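Local coordinates for 402AA LONG hypothetical molybdopterin biosynthesis MOEA protein (Pyrococcus horikoshii, PDB 1UZ5) that probably inserts molybdenum into molybdopterin, converting adenylyl-molybdopterin and molybdate to Mo-molybdopterin with release of AMP, in molybdenum cofactor biosynthesis, at residues L313-V316 against P317-R321; V360-L363 against K364-A368; E234-K237 against A238-K242; A113-F117 against E118-R122. All blocks are in the same frame, centred on the assembly; numbering follows the deposited sequence.

Contact 1 (L313-V316 against P317-R321)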
ATOM      1  N   LEU A 313       0.711  12.613  12.598  1.00 39.92           N
ATOM      2  CA  LEU A 313      -0.364  12.485  13.573  1.00 38.73           C
ATOM      3  C   LEU A 313      -1.728  12.968  13.107  1.00 37.39           C
ATOM      4  O   LEU A 313      -2.744  12.347  13.413  1.00 37.53           O
ATOM      5  CB  LEU A 313       0.007  13.232  14.857  1.00 36.78           C
ATOM      6  CG  LEU A 313       1.067  12.590  15.751  1.00 46.26           C
ATOM      7  CD1 LEU A 313       1.505  13.570  16.826  1.00 43.53           C
ATOM      8  CD2 LEU A 313       0.495  11.323  16.373  1.00 38.16           C
ATOM      9  N   LEU A 314      -1.751  14.060  12.351  1.00 30.35           N
ATOM     10  CA  LEU A 314      -3.013  14.650  11.911  1.00 34.99           C
ATOM     11  C   LEU A 314      -3.428  14.477  10.456  1.00 34.22           C
ATOM     12  O   LEU A 314      -4.590  14.187  10.170  1.00 37.10           O
ATOM     13  CB  LEU A 314      -3.006  16.150  12.222  1.00 32.65           C
ATOM     14  CG  LEU A 314      -2.624  16.585  13.641  1.00 40.60           C
ATOM     15  CD1 LEU A 314      -2.623  18.101  13.719  1.00 32.19           C
ATOM     16  CD2 LEU A 314      -3.599  15.998  14.649  1.00 40.41           C
ATOM     17  N   VAL A 315      -2.494  14.664   9.532  1.00 30.41           N
ATOM     18  CA  VAL A 315      -2.838  14.570   8.122  1.00 29.25           C
ATOM     19  C   VAL A 315      -2.831  13.157   7.550  1.00 32.40           C
ATOM     20  O   VAL A 315      -3.734  12.784   6.801  1.00 26.45           O
ATOM     21  CB  VAL A 315      -1.906  15.462   7.273  1.00 28.32           C
ATOM     22  CG1 VAL A 315      -2.400  15.509   5.834  1.00 26.92           C
ATOM     23  CG2 VAL A 315      -1.857  16.875   7.867  1.00 28.58           C
ATOM     24  N   VAL A 316      -1.823  12.373   7.905  1.00 32.06           N
ATOM     25  CA  VAL A 316      -1.710  11.015   7.397  1.00 33.35           C
ATOM     26  C   VAL A 316      -2.974  10.175   7.606  1.00 33.75           C
ATOM     27  O   VAL A 316      -3.476   9.573   6.660  1.00 34.13           O
ATOM     28  CB  VAL A 316      -0.475  10.311   8.004  1.00 30.27           C
ATOM     29  CG1 VAL A 316      -0.446   8.843   7.607  1.00 36.15           C
ATOM     30  CG2 VAL A 316       0.797  11.002   7.502  1.00 30.78           C
ATOM     31  N   PRO A 317      -3.517  10.137   8.836  1.00 36.93           N
ATOM     32  CA  PRO A 317      -4.731   9.340   9.053  1.00 31.18           C
ATOM     33  C   PRO A 317      -5.856   9.714   8.080  1.00 32.71           C
ATOM     34  O   PRO A 317      -6.581   8.847   7.589  1.00 35.51           O
ATOM     35  CB  PRO A 317      -5.078   9.644  10.508  1.00 35.85           C
ATOM     36  CG  PRO A 317      -3.715   9.813  11.131  1.00 34.92           C
ATOM     37  CD  PRO A 317      -3.027  10.697  10.111  1.00 34.48           C
ATOM     38  N   LEU A 318      -5.989  11.007   7.800  1.00 32.37           N
ATOM     39  CA  LEU A 318      -7.012  11.496   6.884  1.00 31.68           C
ATOM     40  C   LEU A 318      -6.776  10.954   5.476  1.00 37.72           C
ATOM     41  O   LEU A 318      -7.695  10.458   4.824  1.00 35.40           O
ATOM     42  CB  LEU A 318      -6.999  13.027   6.841  1.00 22.08           C
ATOM     43  CG  LEU A 318      -7.985  13.703   5.883  1.00 30.21           C
ATOM     44  CD1 LEU A 318      -9.412  13.345   6.272  1.00 35.01           C
ATOM     45  CD2 LEU A 318      -7.789  15.212   5.921  1.00 31.52           C
ATOM     46  N   LEU A 319      -5.535  11.053   5.014  1.00 29.03           N
ATOM     47  CA  LEU A 319      -5.180  10.591   3.681  1.00 34.89           C
ATOM     48  C   LEU A 319      -5.325   9.077   3.536  1.00 28.64           C
ATOM     49  O   LEU A 319      -5.818   8.589   2.522  1.00 33.92           O
ATOM     50  CB  LEU A 319      -3.747  11.026   3.351  1.00 29.71           C
ATOM     51  CG  LEU A 319      -3.541  12.540   3.476  1.00 36.67           C
ATOM     52  CD1 LEU A 319      -2.121  12.924   3.079  1.00 31.00           C
ATOM     53  CD2 LEU A 319      -4.553  13.259   2.592  1.00 37.75           C
ATOM     54  N   LEU A 320      -4.900   8.338   4.554  1.00 24.92           N
ATOM     55  CA  LEU A 320      -5.000   6.888   4.517  1.00 33.03           C
ATOM     56  C   LEU A 320      -6.456   6.443   4.425  1.00 42.07           C
ATOM     57  O   LEU A 320      -6.787   5.536   3.664  1.00 35.06           O
ATOM     58  CB  LEU A 320      -4.338   6.277   5.757  1.00 27.20           C
ATOM     59  CG  LEU A 320      -2.817   6.445   5.833  1.00 41.35           C
ATOM     60  CD1 LEU A 320      -2.274   5.735   7.066  1.00 38.37           C
ATOM     61  CD2 LEU A 320      -2.177   5.876   4.573  1.00 37.07           C
ATOM     62  N   ARG A 321      -7.328   7.089   5.194  1.00 34.86           N
ATOM     63  CA  ARG A 321      -8.745   6.746   5.179  1.00 34.87           C
ATOM     64  C   ARG A 321      -9.350   7.016   3.814  1.00 32.91           C
ATOM     65  O   ARG A 321     -10.226   6.286   3.361  1.00 39.31           O
ATOM     66  CB  ARG A 321      -9.491   7.537   6.248  1.00 38.73           C
ATOM     67  CG  ARG A 321      -9.170   7.088   7.661  1.00 42.73           C
ATOM     68  CD  ARG A 321      -9.595   8.136   8.663  1.00 44.34           C
ATOM     69  NE  ARG A 321      -9.137   7.762   9.999  0.50 36.82           N
ATOM     70  CZ  ARG A 321      -8.856   8.624  10.971  0.50 38.70           C
ATOM     71  NH1 ARG A 321      -8.446   8.176  12.149  0.50 34.00           N
ATOM     72  NH2 ARG A 321      -8.974   9.931  10.765  0.50 25.36           N
TER
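Pro317 meets Val316 and the carbonyl of Leu313 in the middle of a helix, at a point where the backbone ladder is interrupted. Its nitrogen carries no hydrogen, so it cannot give Leu313 O the bond an ordinary helical residue would. The ring carbon Pro317 CG sits 3.5 Å from Leu313 O instead. The break reaches one residue further, because Leu318 N is 4.2 Å from Leu314 O, too long for a bond, and the helix is kinked here, with a wider turn leading in. Beyond the proline the ladder resumes. Leu319 N donates to Val315 O at 3.1 Å and Leu320 N to Val316 O at 2.8 Å. Pro317 O is in turn taken by Arg321 N.

The side chains follow this spacing. Val316 CG1, anti to its own nitrogen (chi1 173°), runs beside Leu320 and touches its CD1 at 3.6 Å. Val315 CG1 lies alongside Leu319 CD1 in the same manner, 3.8 Å away. The peptide link holds Val316 CB close to Pro317 CD, at 3.3 Å. Replacing Pro317 with glycine strips off the ring and would probably open a gap beside Leu313 O and set the backbone free to turn at the kink.

The helix, 304-322, lies in the probable molybdopterin-binding domain. Leu314, Val315 and Leu318 press on Phe298 of strand 295-300, while Leu318 also reaches Val16 of helix 9-18.

Contact 2 (V360-L363 against K364-A368)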
ATOM      1  N   VAL A 360      17.444   6.364  19.498  1.00 56.02           N
ATOM      2  CA  VAL A 360      18.335   7.429  19.936  1.00 57.86           C
ATOM      3  C   VAL A 360      17.632   8.777  19.824  1.00 56.95           C
ATOM      4  O   VAL A 360      17.345   9.249  18.724  1.00 54.56           O
ATOM      5  CB  VAL A 360      19.614   7.472  19.081  1.00 58.85           C
ATOM      6  CG1 VAL A 360      20.559   8.533  19.618  1.00 57.96           C
ATOM      7  CG2 VAL A 360      20.281   6.110  19.079  1.00 62.45           C
ATOM      8  N   PRO A 361      17.341   9.413  20.968  1.00 56.17           N
ATOM      9  CA  PRO A 361      16.666  10.714  20.969  1.00 57.49           C
ATOM     10  C   PRO A 361      17.429  11.745  20.146  1.00 58.40           C
ATOM     11  O   PRO A 361      18.658  11.785  20.173  1.00 60.70           O
ATOM     12  CB  PRO A 361      16.624  11.077  22.451  1.00 53.69           C
ATOM     13  CG  PRO A 361      16.531   9.739  23.116  1.00 52.86           C
ATOM     14  CD  PRO A 361      17.550   8.933  22.345  1.00 54.93           C
ATOM     15  N   ILE A 362      16.696  12.574  19.412  1.00 54.28           N
ATOM     16  CA  ILE A 362      17.314  13.608  18.594  1.00 55.94           C
ATOM     17  C   ILE A 362      17.350  14.924  19.364  1.00 65.83           C
ATOM     18  O   ILE A 362      16.372  15.300  20.010  1.00 66.30           O
ATOM     19  CB  ILE A 362      16.543  13.794  17.272  1.00 48.05           C
ATOM     20  CG1 ILE A 362      16.680  12.525  16.427  1.00 43.98           C
ATOM     21  CG2 ILE A 362      17.072  15.008  16.519  1.00 47.50           C
ATOM     22  CD1 ILE A 362      15.934  12.568  15.122  1.00 47.72           C
ATOM     23  N   LEU A 363      18.482  15.620  19.290  1.00 74.07           N
ATOM     24  CA  LEU A 363      18.653  16.883  20.000  1.00 75.79           C
ATOM     25  C   LEU A 363      18.525  18.137  19.138  1.00 77.02           C
ATOM     26  O   LEU A 363      18.598  18.085  17.911  1.00 78.42           O
ATOM     27  CB  LEU A 363      20.012  16.898  20.705  1.00 79.63           C
ATOM     28  CG  LEU A 363      20.285  15.752  21.681  1.00 76.47           C
ATOM     29  CD1 LEU A 363      21.675  15.912  22.269  1.00 76.74           C
ATOM     30  CD2 LEU A 363      19.232  15.748  22.780  1.00 80.02           C
ATOM     31  N   LYS A 364      18.344  19.265  19.815  1.00 78.89           N
ATOM     32  CA  LYS A 364      18.199  20.574  19.187  1.00 77.06           C
ATOM     33  C   LYS A 364      19.437  21.016  18.409  1.00 74.37           C
ATOM     34  O   LYS A 364      19.422  21.099  17.180  1.00 72.52           O
ATOM     35  CB  LYS A 364      17.889  21.630  20.257  1.00 78.57           C
ATOM     36  CG  LYS A 364      17.863  21.111  21.704  1.00 79.20           C
ATOM     37  CD  LYS A 364      19.160  20.403  22.114  1.00 83.10           C
ATOM     38  CE  LYS A 364      20.378  21.308  22.012  1.00 84.06           C
ATOM     39  NZ  LYS A 364      21.645  20.544  22.201  1.00 75.88           N
ATOM     40  N   GLY A 365      20.504  21.303  19.144  1.00 69.45           N
ATOM     41  CA  GLY A 365      21.748  21.758  18.547  1.00 70.61           C
ATOM     42  C   GLY A 365      22.231  21.029  17.309  1.00 70.19           C
ATOM     43  O   GLY A 365      23.028  21.576  16.546  1.00 73.93           O
ATOM     44  N   SER A 366      21.767  19.802  17.098  1.00 65.83           N
ATOM     45  CA  SER A 366      22.188  19.038  15.930  1.00 59.62           C
ATOM     46  C   SER A 366      21.803  19.777  14.652  1.00 52.82           C
ATOM     47  O   SER A 366      22.363  19.523  13.587  1.00 58.38           O
ATOM     48  CB  SER A 366      21.549  17.648  15.936  1.00 61.39           C
ATOM     49  OG  SER A 366      20.143  17.736  15.805  1.00 69.85           O
ATOM     50  N   GLY A 367      20.851  20.698  14.765  1.00 36.61           N
ATOM     51  CA  GLY A 367      20.420  21.452  13.599  1.00 42.23           C
ATOM     52  C   GLY A 367      19.067  21.006  13.074  1.00 32.13           C
ATOM     53  O   GLY A 367      18.707  19.837  13.184  1.00 27.43           O
ATOM     54  N   ALA A 368      18.319  21.935  12.496  1.00 24.95           N
ATOM     55  CA  ALA A 368      16.995  21.628  11.969  1.00 32.25           C
ATOM     56  C   ALA A 368      17.007  20.592  10.843  1.00 30.50           C
ATOM     57  O   ALA A 368      16.213  19.654  10.849  1.00 30.53           O
ATOM     58  CB  ALA A 368      16.321  22.906  11.486  1.00 28.16           C
TER
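Leu363 O is gripped by two serine hydroxyls: Ser366 OG donates to it at 2.6 Å, and Ser371 OG, from helix 368-374, adds a weak bond. The Ser366 hydroxyl comes in tilted 31° from the carbonyl plane. Its position follows from the first torsion (chi1 65°), which sets OG between the backbone N and the carbonyl carbon and turns it back toward the end of the strand. Ser366 OG is hydrogen-bonded to Ser371 OG as well, and Ile362 CG2 lies 4.2 Å from it.

The chain between is a type I beta turn from Lys364 to Gly367, closed by Gly367 N on Lys364 O at 2.8 Å. Gly367 then takes the N-cap position of helix 368-374 with a positive phi of 105°, where a CB would jam against the preceding carbonyl. The Lys364 chain bends so that its CD comes 3.9 Å from Leu363 CB. With an alanine in place of Ser366, Leu363 O would probably lose its short bond and depend on the weak one from Ser371 OG, which would itself lose a partner.

The chemistry implies that serine hydroxyls, one by a short bond and one by a weak one, take up the last carbonyl before the turn and tie the end of the strand to helix 368-374.

Contact 3 (E234-K237 against A238-K242)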
ATOM      1  N   GLU A 234      -2.374  39.636   3.089  1.00 44.27           N
ATOM      2  CA  GLU A 234      -2.578  39.558   1.648  1.00 53.00           C
ATOM      3  C   GLU A 234      -1.908  38.357   0.984  1.00 56.46           C
ATOM      4  O   GLU A 234      -2.570  37.568   0.312  1.00 58.34           O
ATOM      5  CB  GLU A 234      -2.113  40.850   0.967  1.00 63.37           C
ATOM      6  CG  GLU A 234      -0.621  41.124   1.055  1.00 88.17           C
ATOM      7  CD  GLU A 234      -0.210  42.362   0.276  1.00100.69           C
ATOM      8  OE1 GLU A 234      -0.433  42.393  -0.954  1.00105.24           O
ATOM      9  OE2 GLU A 234       0.334  43.302   0.893  1.00106.31           O
ATOM     10  N   SER A 235      -0.601  38.218   1.174  1.00 51.58           N
ATOM     11  CA  SER A 235       0.140  37.116   0.573  1.00 49.85           C
ATOM     12  C   SER A 235      -0.443  35.752   0.936  1.00 45.81           C
ATOM     13  O   SER A 235      -0.703  34.927   0.064  1.00 42.28           O
ATOM     14  CB  SER A 235       1.608  37.171   1.004  1.00 54.26           C
ATOM     15  OG  SER A 235       2.358  36.127   0.405  1.00 50.89           O
ATOM     16  N   LEU A 236      -0.648  35.523   2.227  1.00 41.40           N
ATOM     17  CA  LEU A 236      -1.178  34.254   2.695  1.00 45.17           C
ATOM     18  C   LEU A 236      -2.618  33.979   2.242  1.00 49.39           C
ATOM     19  O   LEU A 236      -2.930  32.871   1.801  1.00 43.94           O
ATOM     20  CB  LEU A 236      -1.081  34.188   4.219  1.00 36.59           C
ATOM     21  CG  LEU A 236      -1.396  32.836   4.852  1.00 50.83           C
ATOM     22  CD1 LEU A 236      -0.517  31.761   4.234  1.00 47.04           C
ATOM     23  CD2 LEU A 236      -1.168  32.913   6.346  1.00 51.46           C
ATOM     24  N   LYS A 237      -3.490  34.979   2.339  1.00 43.59           N
ATOM     25  CA  LYS A 237      -4.884  34.796   1.938  1.00 40.24           C
ATOM     26  C   LYS A 237      -5.012  34.438   0.461  1.00 42.25           C
ATOM     27  O   LYS A 237      -5.785  33.554   0.093  1.00 37.52           O
ATOM     28  CB  LYS A 237      -5.709  36.056   2.218  1.00 41.32           C
ATOM     29  CG  LYS A 237      -7.213  35.833   2.063  1.00 50.54           C
ATOM     30  CD  LYS A 237      -8.022  37.111   2.236  1.00 63.09           C
ATOM     31  CE  LYS A 237      -7.820  38.061   1.063  1.00 73.56           C
ATOM     32  NZ  LYS A 237      -8.714  39.253   1.145  1.00 79.02           N
ATOM     33  N   ALA A 238      -4.250  35.127  -0.381  1.00 35.05           N
ATOM     34  CA  ALA A 238      -4.280  34.885  -1.819  1.00 41.47           C
ATOM     35  C   ALA A 238      -3.839  33.469  -2.178  1.00 46.95           C
ATOM     36  O   ALA A 238      -4.435  32.825  -3.045  1.00 40.21           O
ATOM     37  CB  ALA A 238      -3.395  35.892  -2.530  1.00 39.96           C
ATOM     38  N   LEU A 239      -2.793  32.991  -1.512  1.00 37.19           N
ATOM     39  CA  LEU A 239      -2.271  31.658  -1.787  1.00 37.28           C
ATOM     40  C   LEU A 239      -3.191  30.569  -1.247  1.00 37.91           C
ATOM     41  O   LEU A 239      -3.390  29.545  -1.896  1.00 38.88           O
ATOM     42  CB  LEU A 239      -0.862  31.513  -1.202  1.00 38.41           C
ATOM     43  CG  LEU A 239       0.018  30.416  -1.807  1.00 45.02           C
ATOM     44  CD1 LEU A 239       0.011  30.526  -3.327  1.00 36.29           C
ATOM     45  CD2 LEU A 239       1.441  30.547  -1.267  1.00 40.18           C
ATOM     46  N   ILE A 240      -3.751  30.783  -0.059  1.00 35.23           N
ATOM     47  CA  ILE A 240      -4.661  29.807   0.520  1.00 36.47           C
ATOM     48  C   ILE A 240      -5.894  29.671  -0.373  1.00 47.22           C
ATOM     49  O   ILE A 240      -6.425  28.574  -0.550  1.00 33.26           O
ATOM     50  CB  ILE A 240      -5.106  30.214   1.938  1.00 31.42           C
ATOM     51  CG1 ILE A 240      -3.932  30.066   2.909  1.00 36.54           C
ATOM     52  CG2 ILE A 240      -6.273  29.349   2.389  1.00 37.34           C
ATOM     53  CD1 ILE A 240      -4.272  30.402   4.349  1.00 36.18           C
ATOM     54  N   GLU A 241      -6.343  30.788  -0.938  1.00 41.74           N
ATOM     55  CA  GLU A 241      -7.501  30.764  -1.822  1.00 47.14           C
ATOM     56  C   GLU A 241      -7.228  29.907  -3.053  1.00 43.24           C
ATOM     57  O   GLU A 241      -8.095  29.156  -3.494  1.00 41.80           O
ATOM     58  CB  GLU A 241      -7.878  32.184  -2.247  1.00 43.55           C
ATOM     59  CG  GLU A 241      -8.744  32.915  -1.235  1.00 49.00           C
ATOM     60  CD  GLU A 241      -8.977  34.361  -1.617  1.00 63.43           C
ATOM     61  OE1 GLU A 241      -9.334  34.616  -2.788  1.00 71.72           O
ATOM     62  OE2 GLU A 241      -8.808  35.240  -0.747  1.00 73.50           O
ATOM     63  N   LYS A 242      -6.022  30.019  -3.606  1.00 39.69           N
ATOM     64  CA  LYS A 242      -5.650  29.231  -4.775  1.00 44.70           C
ATOM     65  C   LYS A 242      -5.511  27.762  -4.388  1.00 41.72           C
ATOM     66  O   LYS A 242      -5.929  26.870  -5.120  1.00 42.21           O
ATOM     67  CB  LYS A 242      -4.335  29.737  -5.367  1.00 44.95           C
ATOM     68  CG  LYS A 242      -4.403  31.164  -5.886  1.00 61.11           C
ATOM     69  CD  LYS A 242      -3.104  31.583  -6.563  1.00 64.61           C
ATOM     70  CE  LYS A 242      -3.200  33.008  -7.090  1.00 70.52           C
ATOM     71  NZ  LYS A 242      -1.974  33.420  -7.825  1.00 79.03           N
TER
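Helix 233-246 packs against the mostly parallel sheet of the probable molybdopterin-binding domain, and one turn of it brings Leu236 onto Ile240 and Lys237 beside Glu241. Four consecutive backbone bonds hold the turn: Ala238 N donates to Glu234 O, Leu239 N to Ser235 O, Ile240 N to Leu236 O and Glu241 N to Lys237 O. The longest of them is Leu239 N to Ser235 O, at 3.3 Å.

On the buried side, Leu236 slants across Ile240. Leu236 CG, held anti to its backbone nitrogen (chi1 -171°), leans up the helix and meets Ile240 CD1 at 3.8 Å; Leu236 CD1 touches the same methyl. Ile240 CG1 also lies beyond the end of the Leu236 carbonyl, 3.2 Å from its O. A sulfate lies about 5 Å from the Leu236 side chain and probably came from the crystallisation liquor.

On the more exposed side, Lys237 and Glu241 extend in step from successive turns. Glu241 OE2 approaches the lysine's methylene chain, 3.3 Å from Lys237 CG, while Lys237 NZ stays 4.4 Å from the same oxygen. That is too long for a salt bridge, though the opposite charges probably still attract. Lys237 also touches Glu270 of helix 263-271. Ser235 OG turns back to the start of the helix and is hydrogen-bonded to Arg230 N.

Leu236 and Leu239 rest on Ala229 of strand 222-229, and Ile240 on Ile186 of strand 182-188. The helix joins the parallel strands 222-229 and 249-253, the beta-alpha-beta crossover characteristic of alpha/beta domains.

Contact 4 (A113-F117 against E118-R122)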
ATOM      1  N   ALA A 113      -6.949 -39.051 -15.542  1.00 22.71           N
ATOM      2  CA  ALA A 113      -5.626 -39.314 -15.002  1.00 21.30           C
ATOM      3  C   ALA A 113      -4.596 -39.314 -16.115  1.00 17.33           C
ATOM      4  O   ALA A 113      -4.927 -39.533 -17.280  1.00 21.91           O
ATOM      5  CB  ALA A 113      -5.602 -40.661 -14.275  1.00 24.72           C
ATOM      6  N   VAL A 114      -3.347 -39.048 -15.746  1.00 21.41           N
ATOM      7  CA  VAL A 114      -2.249 -39.070 -16.694  1.00 23.30           C
ATOM      8  C   VAL A 114      -1.158 -39.947 -16.096  1.00 25.68           C
ATOM      9  O   VAL A 114      -0.704 -39.712 -14.977  1.00 23.44           O
ATOM     10  CB  VAL A 114      -1.654 -37.664 -16.958  1.00 18.33           C
ATOM     11  CG1 VAL A 114      -0.492 -37.786 -17.948  1.00 16.41           C
ATOM     12  CG2 VAL A 114      -2.724 -36.732 -17.523  1.00 19.01           C
ATOM     13  N   ILE A 115      -0.744 -40.964 -16.838  1.00 23.25           N
ATOM     14  CA  ILE A 115       0.303 -41.863 -16.362  1.00 23.58           C
ATOM     15  C   ILE A 115       1.624 -41.422 -16.978  1.00 26.15           C
ATOM     16  O   ILE A 115       1.740 -41.341 -18.199  1.00 29.87           O
ATOM     17  CB  ILE A 115       0.007 -43.319 -16.773  1.00 28.39           C
ATOM     18  CG1 ILE A 115      -1.360 -43.739 -16.218  1.00 20.82           C
ATOM     19  CG2 ILE A 115       1.112 -44.238 -16.268  1.00 31.25           C
ATOM     20  CD1 ILE A 115      -1.791 -45.162 -16.594  1.00 31.74           C
ATOM     21  N   GLN A 116       2.604 -41.115 -16.132  1.00 24.62           N
ATOM     22  CA  GLN A 116       3.916 -40.668 -16.590  1.00 31.74           C
ATOM     23  C   GLN A 116       4.422 -41.513 -17.741  1.00 28.88           C
ATOM     24  O   GLN A 116       4.191 -42.718 -17.792  1.00 29.73           O
ATOM     25  CB  GLN A 116       4.944 -40.732 -15.464  1.00 35.87           C
ATOM     26  CG  GLN A 116       4.645 -39.865 -14.268  1.00 53.79           C
ATOM     27  CD  GLN A 116       5.700 -40.016 -13.191  1.00 58.34           C
ATOM     28  OE1 GLN A 116       6.858 -39.657 -13.390  1.00 61.66           O
ATOM     29  NE2 GLN A 116       5.305 -40.563 -12.045  1.00 61.96           N
ATOM     30  N   PHE A 117       5.129 -40.861 -18.654  1.00 27.42           N
ATOM     31  CA  PHE A 117       5.681 -41.512 -19.830  1.00 33.09           C
ATOM     32  C   PHE A 117       6.485 -42.763 -19.467  1.00 37.18           C
ATOM     33  O   PHE A 117       6.334 -43.813 -20.084  1.00 33.35           O
ATOM     34  CB  PHE A 117       6.578 -40.516 -20.572  1.00 32.79           C
ATOM     35  CG  PHE A 117       7.012 -40.981 -21.932  1.00 50.98           C
ATOM     36  CD1 PHE A 117       6.084 -41.129 -22.960  1.00 50.49           C
ATOM     37  CD2 PHE A 117       8.345 -41.275 -22.187  1.00 46.96           C
ATOM     38  CE1 PHE A 117       6.478 -41.563 -24.225  1.00 48.71           C
ATOM     39  CE2 PHE A 117       8.751 -41.711 -23.450  1.00 53.29           C
ATOM     40  CZ  PHE A 117       7.813 -41.855 -24.470  1.00 42.64           C
ATOM     41  N   GLU A 118       7.330 -42.639 -18.451  1.00 36.86           N
ATOM     42  CA  GLU A 118       8.194 -43.732 -18.019  1.00 45.70           C
ATOM     43  C   GLU A 118       7.500 -44.908 -17.338  1.00 44.82           C
ATOM     44  O   GLU A 118       8.107 -45.966 -17.187  1.00 43.53           O
ATOM     45  CB  GLU A 118       9.284 -43.199 -17.081  1.00 43.62           C
ATOM     46  CG  GLU A 118       9.924 -41.886 -17.522  1.00 67.23           C
ATOM     47  CD  GLU A 118       8.962 -40.706 -17.444  1.00 80.70           C
ATOM     48  OE1 GLU A 118       8.391 -40.467 -16.356  1.00 75.00           O
ATOM     49  OE2 GLU A 118       8.779 -40.016 -18.471  1.00 90.55           O
ATOM     50  N   ASP A 119       6.245 -44.746 -16.926  1.00 40.27           N
ATOM     51  CA  ASP A 119       5.553 -45.836 -16.247  1.00 34.27           C
ATOM     52  C   ASP A 119       4.719 -46.745 -17.139  1.00 40.65           C
ATOM     53  O   ASP A 119       3.893 -47.513 -16.648  1.00 48.46           O
ATOM     54  CB  ASP A 119       4.679 -45.298 -15.109  1.00 37.88           C
ATOM     55  CG  ASP A 119       5.493 -44.636 -14.015  1.00 48.47           C
ATOM     56  OD1 ASP A 119       6.542 -45.195 -13.639  1.00 57.07           O
ATOM     57  OD2 ASP A 119       5.082 -43.563 -13.522  1.00 53.72           O
ATOM     58  N   VAL A 120       4.926 -46.665 -18.447  1.00 36.32           N
ATOM     59  CA  VAL A 120       4.189 -47.523 -19.365  1.00 31.54           C
ATOM     60  C   VAL A 120       5.157 -48.003 -20.428  1.00 35.02           C
ATOM     61  O   VAL A 120       6.245 -47.448 -20.575  1.00 35.56           O
ATOM     62  CB  VAL A 120       3.026 -46.774 -20.071  1.00 40.23           C
ATOM     63  CG1 VAL A 120       2.208 -45.997 -19.053  1.00 34.25           C
ATOM     64  CG2 VAL A 120       3.575 -45.853 -21.153  1.00 27.56           C
ATOM     65  N   GLU A 121       4.765 -49.036 -21.163  1.00 35.58           N
ATOM     66  CA  GLU A 121       5.597 -49.566 -22.234  1.00 43.99           C
ATOM     67  C   GLU A 121       4.855 -49.385 -23.555  1.00 37.98           C
ATOM     68  O   GLU A 121       3.708 -49.810 -23.694  1.00 39.06           O
ATOM     69  CB  GLU A 121       5.908 -51.051 -21.992  1.00 49.84           C
ATOM     70  CG  GLU A 121       6.628 -51.729 -23.154  1.00 63.25           C
ATOM     71  CD  GLU A 121       7.185 -53.095 -22.791  1.00 70.70           C
ATOM     72  OE1 GLU A 121       8.123 -53.151 -21.968  1.00 76.26           O
ATOM     73  OE2 GLU A 121       6.687 -54.109 -23.324  1.00 67.77           O
ATOM     74  N   ARG A 122       5.512 -48.747 -24.519  1.00 40.19           N
ATOM     75  CA  ARG A 122       4.904 -48.500 -25.822  1.00 45.18           C
ATOM     76  C   ARG A 122       5.074 -49.662 -26.791  1.00 47.90           C
ATOM     77  O   ARG A 122       6.184 -50.145 -26.994  1.00 53.48           O
ATOM     78  CB  ARG A 122       5.508 -47.239 -26.438  1.00 51.37           C
ATOM     79  CG  ARG A 122       5.228 -45.967 -25.659  1.00 56.35           C
ATOM     80  CD  ARG A 122       6.028 -44.818 -26.229  1.00 59.81           C
ATOM     81  NE  ARG A 122       5.776 -44.643 -27.654  1.00 68.62           N
ATOM     82  CZ  ARG A 122       6.462 -43.817 -28.436  1.00 76.51           C
ATOM     83  NH1 ARG A 122       7.448 -43.088 -27.930  1.00 77.65           N
ATOM     84  NH2 ARG A 122       6.163 -43.719 -29.725  1.00 77.88           N
TER
HETATM   85  O   HOH W   1       2.235 -42.514 -13.103  1.00 40.80           O
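Gln116 and Asp119 are joined by the one direct hydrogen bond of this turn, Asp119 N to Gln116 O at 3.0 Å. The N-H comes from above the carbonyl, 57° out of its plane, as the tight turn through Phe117 and Glu118 swings the chain round by roughly a right angle. A water adds a second link: it donates to Asp119 OD2 at 3.1 Å and receives a weak bond from Gln116 N.

Among the polar ends, closeness does not mean bonding. Gln116 and Asp119 lie side by side with amide and carboxylate planes 84° apart, and NE2 of Gln116, though 3.4 Å from Asp119 OD2, meets it at a poor angle. Gln116 OE1 and Glu118 OE1 are likewise 3.4 Å apart, two acceptors that do not bond.

The apolar contact is compact: Ile115 CG2 and Val120 CG1 are pressed together at 3.5 Å, with Asp119 CB also against that isoleucine branch. Here CG2 stands opposite the Ile115 nitrogen across the first torsion (chi1 -58° for CG1), which directs it at Val120, where the next strand sets off.

Arg122 approaches Phe117 at the ring's edge. Its NH1 is 3.7 Å from Phe117 CZ, near the ring plane, while CD touches CE1; the charge does not sit over the ring face.

Chemically, backbone and water do the polar work; the Gln116 amide and the neighbouring carboxylates do not bond to each other, Asp119 being held through the water instead, and Ile115 and Val120 form the apolar seam.

Going from the N terminus, contact 4 comes first, then contact 3, contact 1 and contact 2. The four stand in series, none nesting or crossing, and each links residues close in sequence. Contact 4 turns the chain sharply from strand 113-116 into strand 120-123, the two outermost strands of one mixed sheet, in the MoeA N-terminal region. Contacts 3 and 1 each bridge successive turns of a helix in the probable molybdopterin-binding domain, their centres 24 Å apart. Contact 2 turns strand 358-361 into helix 368-374 in the C-terminal region. The chain is elongated: contact 4 lies about 80 Å from contact 3, centre to centre.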